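Local coordinates for protein 16S rRNA (adenine(1408)-N(1))-methyltransferase (Escherichia coli, PDB 3MTE) that methylates the N1 position of adenine 1408 in 16S rRNA of assembled 30S subunits, using S-adenosylmethionine, and so confers resistance to aminoglycosides, at residues V30-G35 with N99-I104; F53-D58 with V84-A89; L113-I118 with R156-L161; I106-G111 with E139-Y144. All blocks are in the same frame, centred on the assembly; numbering follows the deposited sequence.

Contacts 1, 2 and 4 are parallel strand pairs of one sheet, and in contact 3 helix 111-118, which packs on strand 136-142 of that sheet, meets the chain 156-161. Contacts 1 and 2 have centres about 9 Å apart and are joined by the pairing of neighbouring strands 29-34 and 52-58. Contacts 1 and 4 both use strand 101-107, with centres about 16 Å apart. Contacts 3 and 4 lie about 10 Å apart, centre to centre. They are joined by Y144 OH and L161 N, 2.8 Å apart. All four reach SAM: G35 and L107 hold its amino group, D58 its ribose, and L113 packs on its adenine. Contacts 2 and 3 are the far ends of this arrangement, with centres about 23 Å apart.

Contact 1. Residues V30-G35 with N99-I104; sequences VHIDLG and NIADSI. With SAM (S-adenosylmethionine), chain C.
V30, H31 and I32 meet residues 100-104 in a buried parallel strand pairing near the middle of the sheet. H31 is level with S103, and I32 with I104. I32 N bonds to S103 O at 3.0 Å. At D102 the chain turns a corner, and D102 N bonds to V30 O at 2.8 Å. The D102 carboxylate turns back and takes the N-H of V30 on the anti side of OD2, also at 2.8 Å. D102 thus grips both backbone polar atoms of V30, while its OD1 forms a salt bridge with K133. H31 presents ND1 to S103 OG, 2.7 Å away and near the ring plane. Its NE2 bonds to S105, and the two bonds together fix the rotation of the ring. On the other face, I32 CG1 lies beside its backbone N (chi1 -68°). This sends I32 CD1 to I100 CG2 at 3.7 Å, where the two chains meet at about a right angle. Past the pairing, G35 O accepts a bond from the amino N of SAM at 2.8 Å. Two central parallel strands, one running into a glycine that meets the cofactor, are typical of the Rossmann-like class I methyltransferase fold.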
# COMPACT_ATOMS: atom_id res chain seq x y z
N VAL A 30 8.04 -11.22 2.70
CA VAL A 30 7.25 -10.23 3.42
C VAL A 30 6.70 -9.19 2.45
O VAL A 30 7.43 -8.66 1.62
CB VAL A 30 8.11 -9.50 4.47
CG1 VAL A 30 7.33 -8.38 5.14
CG2 VAL A 30 8.63 -10.51 5.53
N HIS A 31 5.40 -8.91 2.54
CA HIS A 31 4.79 -7.88 1.71
C HIS A 31 4.23 -6.75 2.56
O HIS A 31 3.59 -7.01 3.58
CB HIS A 31 3.65 -8.47 0.89
CG HIS A 31 2.96 -7.45 0.03
ND1 HIS A 31 3.47 -7.04 -1.18
CD2 HIS A 31 1.84 -6.71 0.23
CE1 HIS A 31 2.69 -6.10 -1.69
NE2 HIS A 31 1.69 -5.89 -0.86
N ILE A 32 4.48 -5.50 2.16
CA ILE A 32 3.90 -4.36 2.87
C ILE A 32 2.91 -3.64 1.98
O ILE A 32 3.23 -3.31 0.84
CB ILE A 32 4.98 -3.34 3.33
CG1 ILE A 32 5.85 -3.96 4.43
CG2 ILE A 32 4.32 -2.03 3.81
CD1 ILE A 32 7.00 -3.06 4.88
N ASP A 33 1.70 -3.43 2.50
CA ASP A 33 0.67 -2.66 1.78
C ASP A 33 0.45 -1.35 2.55
O ASP A 33 -0.04 -1.36 3.69
CB ASP A 33 -0.62 -3.47 1.69
CG ASP A 33 -1.72 -2.78 0.88
OD1 ASP A 33 -1.40 -2.14 -0.15
OD2 ASP A 33 -2.90 -2.89 1.27
N LEU A 34 0.83 -0.22 1.95
CA LEU A 34 0.78 1.07 2.63
C LEU A 34 -0.53 1.79 2.33
O LEU A 34 -0.93 1.91 1.18
CB LEU A 34 1.97 1.94 2.17
CG LEU A 34 2.05 3.37 2.74
CD1 LEU A 34 2.13 3.39 4.28
CD2 LEU A 34 3.23 4.10 2.11
N GLY A 35 -1.20 2.28 3.38
CA GLY A 35 -2.52 2.87 3.21
C GLY A 35 -3.50 1.77 2.85
O GLY A 35 -4.24 1.86 1.85
N ASN A 99 13.94 -1.95 5.56
CA ASN A 99 14.65 -3.02 4.85
C ASN A 99 14.02 -4.41 5.04
O ASN A 99 14.72 -5.42 5.04
CB ASN A 99 16.12 -3.04 5.31
CG ASN A 99 16.99 -3.98 4.50
OD1 ASN A 99 16.94 -3.97 3.27
ND2 ASN A 99 17.80 -4.78 5.19
N ILE A 100 12.70 -4.45 5.21
CA ILE A 100 12.02 -5.71 5.54
C ILE A 100 11.24 -6.35 4.37
O ILE A 100 11.11 -7.57 4.30
CB ILE A 100 11.11 -5.54 6.78
CG1 ILE A 100 10.67 -6.89 7.34
CG2 ILE A 100 9.89 -4.70 6.47
CD1 ILE A 100 9.71 -6.76 8.51
N ALA A 101 10.73 -5.52 3.46
CA ALA A 101 9.77 -6.01 2.46
C ALA A 101 10.39 -6.56 1.18
O ALA A 101 11.27 -5.93 0.60
CB ALA A 101 8.75 -4.90 2.11
N ASP A 102 9.90 -7.72 0.74
CA ASP A 102 10.24 -8.25 -0.58
C ASP A 102 9.40 -7.59 -1.67
O ASP A 102 9.76 -7.62 -2.86
CB ASP A 102 10.07 -9.76 -0.63
CG ASP A 102 10.97 -10.48 0.36
OD1 ASP A 102 12.14 -10.75 0.02
OD2 ASP A 102 10.52 -10.74 1.50
N SER A 103 8.27 -7.02 -1.28
CA SER A 103 7.40 -6.33 -2.22
C SER A 103 6.56 -5.32 -1.45
O SER A 103 6.33 -5.47 -0.25
CB SER A 103 6.51 -7.32 -2.97
OG SER A 103 5.78 -8.15 -2.08
N ILE A 104 6.09 -4.29 -2.14
CA ILE A 104 5.34 -3.23 -1.47
C ILE A 104 4.32 -2.64 -2.44
O ILE A 104 4.61 -2.48 -3.62
CB ILE A 104 6.29 -2.14 -0.93
CG1 ILE A 104 5.52 -0.94 -0.40
CG2 ILE A 104 7.30 -1.71 -2.00
CD1 ILE A 104 6.31 -0.13 0.60
N SAM C . -5.57 0.48 -0.18
CA SAM C . -6.97 0.74 0.15
C SAM C . -7.91 -0.08 -0.72
OXT SAM C . -7.50 -0.60 -1.76
CB SAM C . -7.31 2.23 -0.02
CG SAM C . -8.39 2.68 0.95
SD SAM C . -8.64 4.48 0.93
CE SAM C . -8.91 4.78 -0.83
C5' SAM C . -6.99 5.17 1.14
C4' SAM C . -6.35 4.83 2.49
O4' SAM C . -5.13 5.54 2.58
C3' SAM C . -7.19 5.24 3.70
O3' SAM C . -7.34 4.14 4.57
C2' SAM C . -6.34 6.25 4.45
O2' SAM C . -6.47 6.17 5.86
C1' SAM C . -4.94 5.92 3.93
N9 SAM C . -4.07 7.11 4.02
C8 SAM C . -4.40 8.41 3.74
N7 SAM C . -3.30 9.17 3.97
C5 SAM C . -2.30 8.37 4.39
C6 SAM C . -0.98 8.61 4.77
N6 SAM C . -0.50 9.86 4.76
N1 SAM C . -0.19 7.56 5.14
C2 SAM C . -0.68 6.26 5.18
N3 SAM C . -1.99 6.03 4.80
C4 SAM C . -2.77 7.07 4.42

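Contact 2. Residues F53-D58 with V84-A89; sequences FYIGID and VFVIAA. With SAM (S-adenosylmethionine), chain C.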
# COMPACT_ATOMS: atom_id res chain seq x y z
N PHE A 53 4.38 -13.21 4.69
CA PHE A 53 3.86 -12.45 5.82
C PHE A 53 3.42 -11.06 5.34
O PHE A 53 4.20 -10.33 4.74
CB PHE A 53 4.93 -12.29 6.89
CG PHE A 53 4.43 -11.64 8.15
CD1 PHE A 53 3.58 -12.33 9.01
CD2 PHE A 53 4.77 -10.34 8.46
CE1 PHE A 53 3.10 -11.73 10.16
CE2 PHE A 53 4.30 -9.73 9.62
CZ PHE A 53 3.46 -10.43 10.46
N TYR A 54 2.16 -10.72 5.62
CA TYR A 54 1.54 -9.49 5.11
C TYR A 54 1.44 -8.42 6.19
O TYR A 54 0.88 -8.64 7.26
CB TYR A 54 0.15 -9.81 4.55
CG TYR A 54 0.25 -10.60 3.27
CD1 TYR A 54 0.33 -9.94 2.04
CD2 TYR A 54 0.31 -11.99 3.29
CE1 TYR A 54 0.44 -10.65 0.86
CE2 TYR A 54 0.43 -12.71 2.10
CZ TYR A 54 0.51 -12.04 0.90
OH TYR A 54 0.62 -12.72 -0.29
N ILE A 55 2.00 -7.25 5.90
CA ILE A 55 1.91 -6.11 6.80
C ILE A 55 1.07 -5.03 6.12
O ILE A 55 1.44 -4.54 5.05
CB ILE A 55 3.32 -5.55 7.11
CG1 ILE A 55 4.19 -6.64 7.76
CG2 ILE A 55 3.23 -4.32 8.02
CD1 ILE A 55 5.66 -6.26 7.85
N GLY A 56 -0.06 -4.69 6.73
CA GLY A 56 -0.91 -3.61 6.24
C GLY A 56 -0.75 -2.41 7.15
O GLY A 56 -0.90 -2.52 8.37
N ILE A 57 -0.41 -1.27 6.56
CA ILE A 57 -0.18 -0.05 7.32
C ILE A 57 -1.30 0.94 7.03
O ILE A 57 -1.60 1.22 5.86
CB ILE A 57 1.14 0.62 6.90
CG1 ILE A 57 2.32 -0.36 7.04
CG2 ILE A 57 1.39 1.88 7.71
CD1 ILE A 57 3.65 0.23 6.64
N ASP A 58 -1.91 1.47 8.09
CA ASP A 58 -2.90 2.55 7.94
C ASP A 58 -2.91 3.43 9.18
O ASP A 58 -2.75 2.94 10.31
CB ASP A 58 -4.31 1.99 7.66
CG ASP A 58 -5.20 3.00 6.91
OD1 ASP A 58 -5.31 2.88 5.68
OD2 ASP A 58 -5.75 3.93 7.55
N VAL A 84 -0.26 -8.75 10.02
CA VAL A 84 -0.26 -7.77 11.10
C VAL A 84 -0.65 -6.42 10.54
O VAL A 84 -0.31 -6.10 9.40
CB VAL A 84 1.13 -7.65 11.80
CG1 VAL A 84 2.18 -7.18 10.84
CG2 VAL A 84 1.04 -6.69 12.99
N PHE A 85 -1.38 -5.64 11.33
CA PHE A 85 -1.74 -4.30 10.91
C PHE A 85 -0.96 -3.29 11.74
O PHE A 85 -1.04 -3.29 12.98
CB PHE A 85 -3.25 -4.06 11.04
CG PHE A 85 -4.07 -4.89 10.10
CD1 PHE A 85 -3.90 -4.76 8.74
CD2 PHE A 85 -5.00 -5.79 10.58
CE1 PHE A 85 -4.65 -5.51 7.85
CE2 PHE A 85 -5.75 -6.56 9.70
CZ PHE A 85 -5.57 -6.42 8.33
N VAL A 86 -0.20 -2.45 11.06
CA VAL A 86 0.60 -1.43 11.71
C VAL A 86 -0.14 -0.10 11.62
O VAL A 86 -0.63 0.29 10.55
CB VAL A 86 1.97 -1.31 11.05
CG1 VAL A 86 2.73 -0.11 11.56
CG2 VAL A 86 2.78 -2.60 11.30
N ILE A 87 -0.23 0.60 12.75
CA ILE A 87 -0.88 1.90 12.78
C ILE A 87 0.16 3.00 12.62
O ILE A 87 0.90 3.31 13.55
CB ILE A 87 -1.72 2.11 14.07
CG1 ILE A 87 -2.76 0.98 14.22
CG2 ILE A 87 -2.37 3.49 14.08
CD1 ILE A 87 -3.58 0.69 12.95
N ALA A 88 0.25 3.57 11.42
CA ALA A 88 1.24 4.60 11.15
C ALA A 88 0.87 5.32 9.86
O ALA A 88 0.05 4.83 9.08
CB ALA A 88 2.63 3.98 11.02
N ALA A 89 1.46 6.48 9.65
CA ALA A 89 1.29 7.22 8.41
C ALA A 89 2.58 7.22 7.60
O ALA A 89 3.68 7.06 8.15
CB ALA A 89 0.85 8.66 8.71
N SAM C . -5.57 0.48 -0.18
CA SAM C . -6.97 0.74 0.15
C SAM C . -7.91 -0.08 -0.72
OXT SAM C . -7.50 -0.60 -1.76
CB SAM C . -7.31 2.23 -0.02
CG SAM C . -8.39 2.68 0.95
SD SAM C . -8.64 4.48 0.93
CE SAM C . -8.91 4.78 -0.83
C5' SAM C . -6.99 5.17 1.14
C4' SAM C . -6.35 4.83 2.49
O4' SAM C . -5.13 5.54 2.58
C3' SAM C . -7.19 5.24 3.70
O3' SAM C . -7.34 4.14 4.57
C2' SAM C . -6.34 6.25 4.45
O2' SAM C . -6.47 6.17 5.86
C1' SAM C . -4.94 5.92 3.93
N9 SAM C . -4.07 7.11 4.02
C8 SAM C . -4.40 8.41 3.74
N7 SAM C . -3.30 9.17 3.97
C5 SAM C . -2.30 8.37 4.39
C6 SAM C . -0.98 8.61 4.77
N6 SAM C . -0.50 9.86 4.76
N1 SAM C . -0.19 7.56 5.14
C2 SAM C . -0.68 6.26 5.18
N3 SAM C . -1.99 6.03 4.80
C4 SAM C . -2.77 7.07 4.42
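G56 and F85 sit side by side in the parallel pairing of strands 52-58 and 83-87. With helix 65-71 between them in the chain, these strands form a beta-alpha-beta unit of the Rossmann-like fold. The strand axes approach to 4.6 Å and are turned by 27°. The part from F53 to I57 is tightly packed. Here the ladder is regular, and the bond from V86 N to G56 O is the shortest in it at 2.8 Å. G56 has no side chain, and the F85 ring lies close beside it with the G56 carbonyl oxygen at the ring edge. On the other face, V84 CG1 sits between its backbone N and carbonyl carbon (chi1 62°). That places V84 CG1 3.5 Å from F53 CZ. I55 lies alongside V84 and points the same way, while I55 CG2 reaches V86 CG2 at 3.7 Å. Helix 17-24 covers F53, and strand 29-34 packs against I55 and I57.

The C-terminal end is looser. I87 and A88 are partly exposed. The bond from A88 N to D58 O is long at 3.3 Å, and its donor stands well above the carbonyl plane. I57 CG2 still reaches this end and packs near A88. The D58 carboxylate leaves the strand for the cofactor, and its oxygens are also held by backbone N-H groups of G37 and V60. It takes the two ribose hydroxyls of SAM, one on each oxygen: SAM O3' donates to D58 OD1 at 2.6 Å, and SAM O2' to D58 OD2 at 2.9 Å.

Contact 3. Residues L113-I118 with R156-L161; sequences LLEYVI and RGLPLL. With SAM (S-adenosylmethionine), chain C.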
# COMPACT_ATOMS: atom_id res chain seq x y z
N LEU A 113 -1.77 11.16 0.61
CA LEU A 113 -0.97 10.03 0.13
C LEU A 113 -0.95 9.97 -1.39
O LEU A 113 0.09 9.69 -2.01
CB LEU A 113 -1.52 8.71 0.66
CG LEU A 113 -0.72 7.46 0.31
CD1 LEU A 113 0.73 7.57 0.80
CD2 LEU A 113 -1.39 6.19 0.87
N LEU A 114 -2.10 10.21 -2.00
CA LEU A 114 -2.14 10.23 -3.46
C LEU A 114 -1.23 11.32 -3.99
O LEU A 114 -0.49 11.12 -4.96
CB LEU A 114 -3.57 10.41 -3.96
CG LEU A 114 -3.75 10.55 -5.48
CD1 LEU A 114 -3.31 9.27 -6.21
CD2 LEU A 114 -5.20 10.91 -5.80
N GLU A 115 -1.25 12.49 -3.36
CA GLU A 115 -0.39 13.58 -3.80
C GLU A 115 1.09 13.20 -3.70
O GLU A 115 1.87 13.55 -4.58
CB GLU A 115 -0.67 14.86 -2.99
CG GLU A 115 -2.01 15.52 -3.33
CD GLU A 115 -2.20 16.84 -2.61
OE1 GLU A 115 -3.00 17.68 -3.10
OE2 GLU A 115 -1.54 17.05 -1.58
N TYR A 116 1.45 12.48 -2.65
CA TYR A 116 2.85 12.07 -2.46
C TYR A 116 3.29 11.16 -3.60
O TYR A 116 4.44 11.21 -4.03
CB TYR A 116 3.05 11.31 -1.14
CG TYR A 116 2.70 12.04 0.14
CD1 TYR A 116 2.81 13.42 0.25
CD2 TYR A 116 2.33 11.32 1.28
CE1 TYR A 116 2.51 14.07 1.43
CE2 TYR A 116 2.03 11.97 2.48
CZ TYR A 116 2.12 13.34 2.54
OH TYR A 116 1.83 13.99 3.71
N VAL A 117 2.37 10.32 -4.07
CA VAL A 117 2.67 9.36 -5.13
C VAL A 117 2.78 10.04 -6.48
O VAL A 117 3.70 9.74 -7.26
CB VAL A 117 1.62 8.22 -5.19
CG1 VAL A 117 1.79 7.41 -6.47
CG2 VAL A 117 1.78 7.30 -3.98
N ILE A 118 1.88 10.98 -6.77
CA ILE A 118 1.82 11.53 -8.12
C ILE A 118 2.73 12.72 -8.38
O ILE A 118 3.15 12.94 -9.52
CB ILE A 118 0.36 11.85 -8.52
CG1 ILE A 118 -0.18 13.02 -7.71
CG2 ILE A 118 -0.50 10.62 -8.32
CD1 ILE A 118 -1.64 13.35 -8.04
N ARG A 156 -4.50 22.74 -6.85
CA ARG A 156 -3.23 22.91 -6.15
C ARG A 156 -2.03 22.82 -7.09
O ARG A 156 -0.88 22.89 -6.65
CB ARG A 156 -3.12 21.90 -5.01
CG ARG A 156 -3.89 22.35 -3.76
CD ARG A 156 -4.21 21.19 -2.83
NE ARG A 156 -3.02 20.46 -2.38
CZ ARG A 156 -2.30 20.81 -1.33
NH1 ARG A 156 -2.63 21.87 -0.60
NH2 ARG A 156 -1.23 20.09 -1.00
N GLY A 157 -2.29 22.66 -8.38
CA GLY A 157 -1.24 22.66 -9.38
C GLY A 157 -0.43 21.38 -9.43
O GLY A 157 0.73 21.37 -9.85
N LEU A 158 -1.04 20.28 -8.99
CA LEU A 158 -0.40 18.97 -9.09
C LEU A 158 -0.66 18.37 -10.47
O LEU A 158 -1.66 18.69 -11.11
CB LEU A 158 -0.89 18.05 -7.98
CG LEU A 158 -0.27 18.35 -6.62
CD1 LEU A 158 -1.32 18.28 -5.52
CD2 LEU A 158 0.88 17.39 -6.35
N PRO A 159 0.25 17.49 -10.93
CA PRO A 159 0.13 16.91 -12.27
C PRO A 159 -1.18 16.13 -12.42
O PRO A 159 -1.64 15.53 -11.46
CB PRO A 159 1.32 15.96 -12.35
CG PRO A 159 2.28 16.44 -11.30
CD PRO A 159 1.42 16.98 -10.20
N LEU A 160 -1.75 16.13 -13.62
CA LEU A 160 -2.99 15.39 -13.87
C LEU A 160 -2.71 13.90 -14.09
O LEU A 160 -1.76 13.54 -14.79
CB LEU A 160 -3.72 15.97 -15.08
CG LEU A 160 -4.24 17.40 -14.93
CD1 LEU A 160 -4.82 17.90 -16.24
CD2 LEU A 160 -5.28 17.49 -13.82
N LEU A 161 -3.53 13.05 -13.49
CA LEU A 161 -3.36 11.60 -13.63
C LEU A 161 -3.56 11.15 -15.07
O LEU A 161 -4.66 11.24 -15.61
CB LEU A 161 -4.35 10.84 -12.74
CG LEU A 161 -3.96 10.79 -11.27
CD1 LEU A 161 -4.94 9.93 -10.48
CD2 LEU A 161 -2.59 10.21 -11.15
N SAM C . -5.57 0.48 -0.18
CA SAM C . -6.97 0.74 0.15
C SAM C . -7.91 -0.08 -0.72
OXT SAM C . -7.50 -0.60 -1.76
CB SAM C . -7.31 2.23 -0.02
CG SAM C . -8.39 2.68 0.95
SD SAM C . -8.64 4.48 0.93
CE SAM C . -8.91 4.78 -0.83
C5' SAM C . -6.99 5.17 1.14
C4' SAM C . -6.35 4.83 2.49
O4' SAM C . -5.13 5.54 2.58
C3' SAM C . -7.19 5.24 3.70
O3' SAM C . -7.34 4.14 4.57
C2' SAM C . -6.34 6.25 4.45
O2' SAM C . -6.47 6.17 5.86
C1' SAM C . -4.94 5.92 3.93
N9 SAM C . -4.07 7.11 4.02
C8 SAM C . -4.40 8.41 3.74
N7 SAM C . -3.30 9.17 3.97
C5 SAM C . -2.30 8.37 4.39
C6 SAM C . -0.98 8.61 4.77
N6 SAM C . -0.50 9.86 4.76
N1 SAM C . -0.19 7.56 5.14
C2 SAM C . -0.68 6.26 5.18
N3 SAM C . -1.99 6.03 4.80
C4 SAM C . -2.77 7.07 4.42
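E115 and I118, about one turn apart on helix 111-118, face the irregular chain 156-161, with the CA atoms of I118 and P159 7.0 Å apart. E115 carries the polar side. Its chain is extended beyond CG and brings the carboxylate to the edge of the R156 guanidinium. R156, bent at chi3 (58°), grips it side-on with two nitrogens. R156 NE bonds to E115 OE1 at 2.9 Å on the syn lone pair. R156 NH2 reaches E115 OE2 at 3.1 Å. The two planes are only 14° apart, but both bonds are tilted from the guanidinium plane. R156 is exposed, and both residues also touch a crystal neighbour, so packing may influence this salt bridge. L158 crosses E115 at about a right angle, with CD1 3.6 Å from E115 CG.

The chain 156-161 joins helix 147-155 to helix 163-167, beside the central sheet of the Rossmann-like fold. G157 ends the first of these helices in a Schellman motif, and its positive phi turns the chain out of the helix. I153 of that helix touches E115, I118 and L158, so it underlies the contact.

The apolar side is more buried. I118 CG2 meets L161 CD2 at 3.5 Å, the two chains crossing at about a right angle. F166 touches both side chains. P159 CG lies 4.0 Å from I118 O, and that oxygen accepts a bond from Y165 OH. At the start of the segment, L113 turns to the cofactor instead, with CB 3.8 Å from N7 of the SAM adenine.

Contact 4. Residues I106-G111 with E139-Y144; sequences ILFPWG and EFVTTY. With SAM (S-adenosylmethionine), chain C.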
# COMPACT_ATOMS: atom_id res chain seq x y z
N ILE A 106 1.04 0.38 -2.97
CA ILE A 106 0.14 1.46 -2.55
C ILE A 106 -1.05 1.39 -3.50
O ILE A 106 -0.90 1.66 -4.69
CB ILE A 106 0.81 2.85 -2.63
CG1 ILE A 106 2.11 2.87 -1.83
CG2 ILE A 106 -0.16 3.93 -2.12
CD1 ILE A 106 2.88 4.20 -1.92
N LEU A 107 -2.20 0.97 -2.99
CA LEU A 107 -3.37 0.71 -3.84
C LEU A 107 -4.49 1.71 -3.59
O LEU A 107 -4.99 1.82 -2.48
CB LEU A 107 -3.92 -0.69 -3.56
CG LEU A 107 -2.91 -1.85 -3.65
CD1 LEU A 107 -3.57 -3.14 -3.17
CD2 LEU A 107 -2.41 -2.01 -5.08
N PHE A 108 -4.88 2.41 -4.65
CA PHE A 108 -5.95 3.39 -4.59
C PHE A 108 -5.76 4.43 -3.48
O PHE A 108 -6.68 4.70 -2.72
CB PHE A 108 -7.31 2.68 -4.50
CG PHE A 108 -7.46 1.57 -5.50
CD1 PHE A 108 -7.72 1.86 -6.84
CD2 PHE A 108 -7.29 0.24 -5.12
CE1 PHE A 108 -7.83 0.82 -7.77
CE2 PHE A 108 -7.42 -0.78 -6.04
CZ PHE A 108 -7.68 -0.48 -7.37
N PRO A 109 -4.55 5.01 -3.38
CA PRO A 109 -4.40 6.03 -2.34
C PRO A 109 -5.27 7.24 -2.65
O PRO A 109 -5.62 7.48 -3.82
CB PRO A 109 -2.92 6.42 -2.45
CG PRO A 109 -2.58 6.15 -3.88
CD PRO A 109 -3.37 4.91 -4.25
N TRP A 110 -5.62 8.00 -1.63
CA TRP A 110 -6.33 9.25 -1.86
C TRP A 110 -5.76 10.37 -1.02
O TRP A 110 -4.83 10.13 -0.25
CB TRP A 110 -7.84 9.11 -1.61
CG TRP A 110 -8.26 8.78 -0.19
CD1 TRP A 110 -7.55 8.97 0.96
CD2 TRP A 110 -9.51 8.22 0.20
NE1 TRP A 110 -8.29 8.56 2.05
CE2 TRP A 110 -9.50 8.09 1.61
CE3 TRP A 110 -10.65 7.81 -0.50
CZ2 TRP A 110 -10.58 7.56 2.32
CZ3 TRP A 110 -11.72 7.28 0.21
CH2 TRP A 110 -11.68 7.17 1.60
N GLY A 111 -6.28 11.58 -1.19
CA GLY A 111 -5.85 12.70 -0.38
C GLY A 111 -4.35 12.91 -0.40
O GLY A 111 -3.71 12.82 -1.45
N GLU A 139 4.27 -1.76 -6.65
CA GLU A 139 3.23 -1.25 -7.55
C GLU A 139 2.43 -0.16 -6.87
O GLU A 139 2.10 -0.25 -5.68
CB GLU A 139 2.30 -2.36 -8.03
CG GLU A 139 1.52 -3.02 -6.89
CD GLU A 139 0.43 -3.95 -7.38
OE1 GLU A 139 -0.09 -3.74 -8.49
OE2 GLU A 139 0.08 -4.90 -6.65
N PHE A 140 2.12 0.90 -7.64
CA PHE A 140 1.26 1.96 -7.17
C PHE A 140 0.07 1.97 -8.12
O PHE A 140 0.25 2.05 -9.35
CB PHE A 140 1.95 3.32 -7.28
CG PHE A 140 3.27 3.43 -6.54
CD1 PHE A 140 3.52 2.67 -5.39
CD2 PHE A 140 4.25 4.32 -6.98
CE1 PHE A 140 4.74 2.79 -4.71
CE2 PHE A 140 5.47 4.44 -6.31
CZ PHE A 140 5.71 3.69 -5.17
N VAL A 141 -1.15 1.86 -7.60
CA VAL A 141 -2.33 1.89 -8.46
C VAL A 141 -3.16 3.12 -8.10
O VAL A 141 -3.58 3.25 -6.96
CB VAL A 141 -3.17 0.61 -8.32
CG1 VAL A 141 -4.41 0.68 -9.19
CG2 VAL A 141 -2.32 -0.62 -8.71
N THR A 142 -3.36 4.03 -9.05
CA THR A 142 -3.95 5.32 -8.73
C THR A 142 -5.15 5.66 -9.61
O THR A 142 -5.24 5.18 -10.74
CB THR A 142 -2.93 6.46 -8.90
OG1 THR A 142 -2.42 6.42 -10.23
CG2 THR A 142 -1.76 6.30 -7.90
N THR A 143 -6.03 6.49 -9.07
CA THR A 143 -7.19 7.04 -9.76
C THR A 143 -7.69 8.20 -8.88
O THR A 143 -7.37 8.26 -7.69
CB THR A 143 -8.29 5.97 -9.93
OG1 THR A 143 -9.32 6.47 -10.79
CG2 THR A 143 -8.89 5.60 -8.58
N TYR A 144 -8.46 9.13 -9.45
CA TYR A 144 -9.09 10.15 -8.61
C TYR A 144 -10.25 9.51 -7.88
O TYR A 144 -11.01 8.75 -8.47
CB TYR A 144 -9.61 11.32 -9.46
CG TYR A 144 -8.54 12.12 -10.16
CD1 TYR A 144 -7.59 12.84 -9.44
CD2 TYR A 144 -8.49 12.17 -11.55
CE1 TYR A 144 -6.62 13.59 -10.09
CE2 TYR A 144 -7.53 12.92 -12.20
CZ TYR A 144 -6.59 13.62 -11.47
OH TYR A 144 -5.63 14.36 -12.12
N SAM C . -5.57 0.48 -0.18
CA SAM C . -6.97 0.74 0.15
C SAM C . -7.91 -0.08 -0.72
OXT SAM C . -7.50 -0.60 -1.76
CB SAM C . -7.31 2.23 -0.02
CG SAM C . -8.39 2.68 0.95
SD SAM C . -8.64 4.48 0.93
CE SAM C . -8.91 4.78 -0.83
C5' SAM C . -6.99 5.17 1.14
C4' SAM C . -6.35 4.83 2.49
O4' SAM C . -5.13 5.54 2.58
C3' SAM C . -7.19 5.24 3.70
O3' SAM C . -7.34 4.14 4.57
C2' SAM C . -6.34 6.25 4.45
O2' SAM C . -6.47 6.17 5.86
C1' SAM C . -4.94 5.92 3.93
N9 SAM C . -4.07 7.11 4.02
C8 SAM C . -4.40 8.41 3.74
N7 SAM C . -3.30 9.17 3.97
C5 SAM C . -2.30 8.37 4.39
C6 SAM C . -0.98 8.61 4.77
N6 SAM C . -0.50 9.86 4.76
N1 SAM C . -0.19 7.56 5.14
C2 SAM C . -0.68 6.26 5.18
N3 SAM C . -1.99 6.03 4.80
C4 SAM C . -2.77 7.07 4.42
O HOH W 1 -6.27 6.40 -6.07
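I106 and F140 make the apolar centre on one face of the parallel pair formed by strands 101-107 and 136-142 in the Rossmann-like sheet. They lie side by side and point the same way, with I106 CD1 3.6 Å from F140 CE1. V141 serves the other face. With V141 CG1 anti to its backbone N (chi1 178°), CG1 is directed at F108 and CG2 at L107. V141 CG1 meets F108 CE1 at 3.7 Å, and V141 CG2 meets L107 CD2 at 3.9 Å. Backbone bonds link I106 to E139 and V141, and the last, from F108 N to V141 O, is 2.8 Å long.

After L107 the chain leaves the strand with F108 at positive phi. F108 and W110 of this turn line the SAM pocket. L107 O accepts a hydrogen bond from the amino N of SAM at 2.7 Å. The W110 ring lies under the sulfonium, with SD over the ring centre. E139 and T143 mark the polar edge. E139 OE1 forms a salt bridge with R214, and T143 OG1 bonds to S211 O. One water bridges the two segments: it donates to P109 O at 2.6 Å and accepts from T143 N at 3.0 Å.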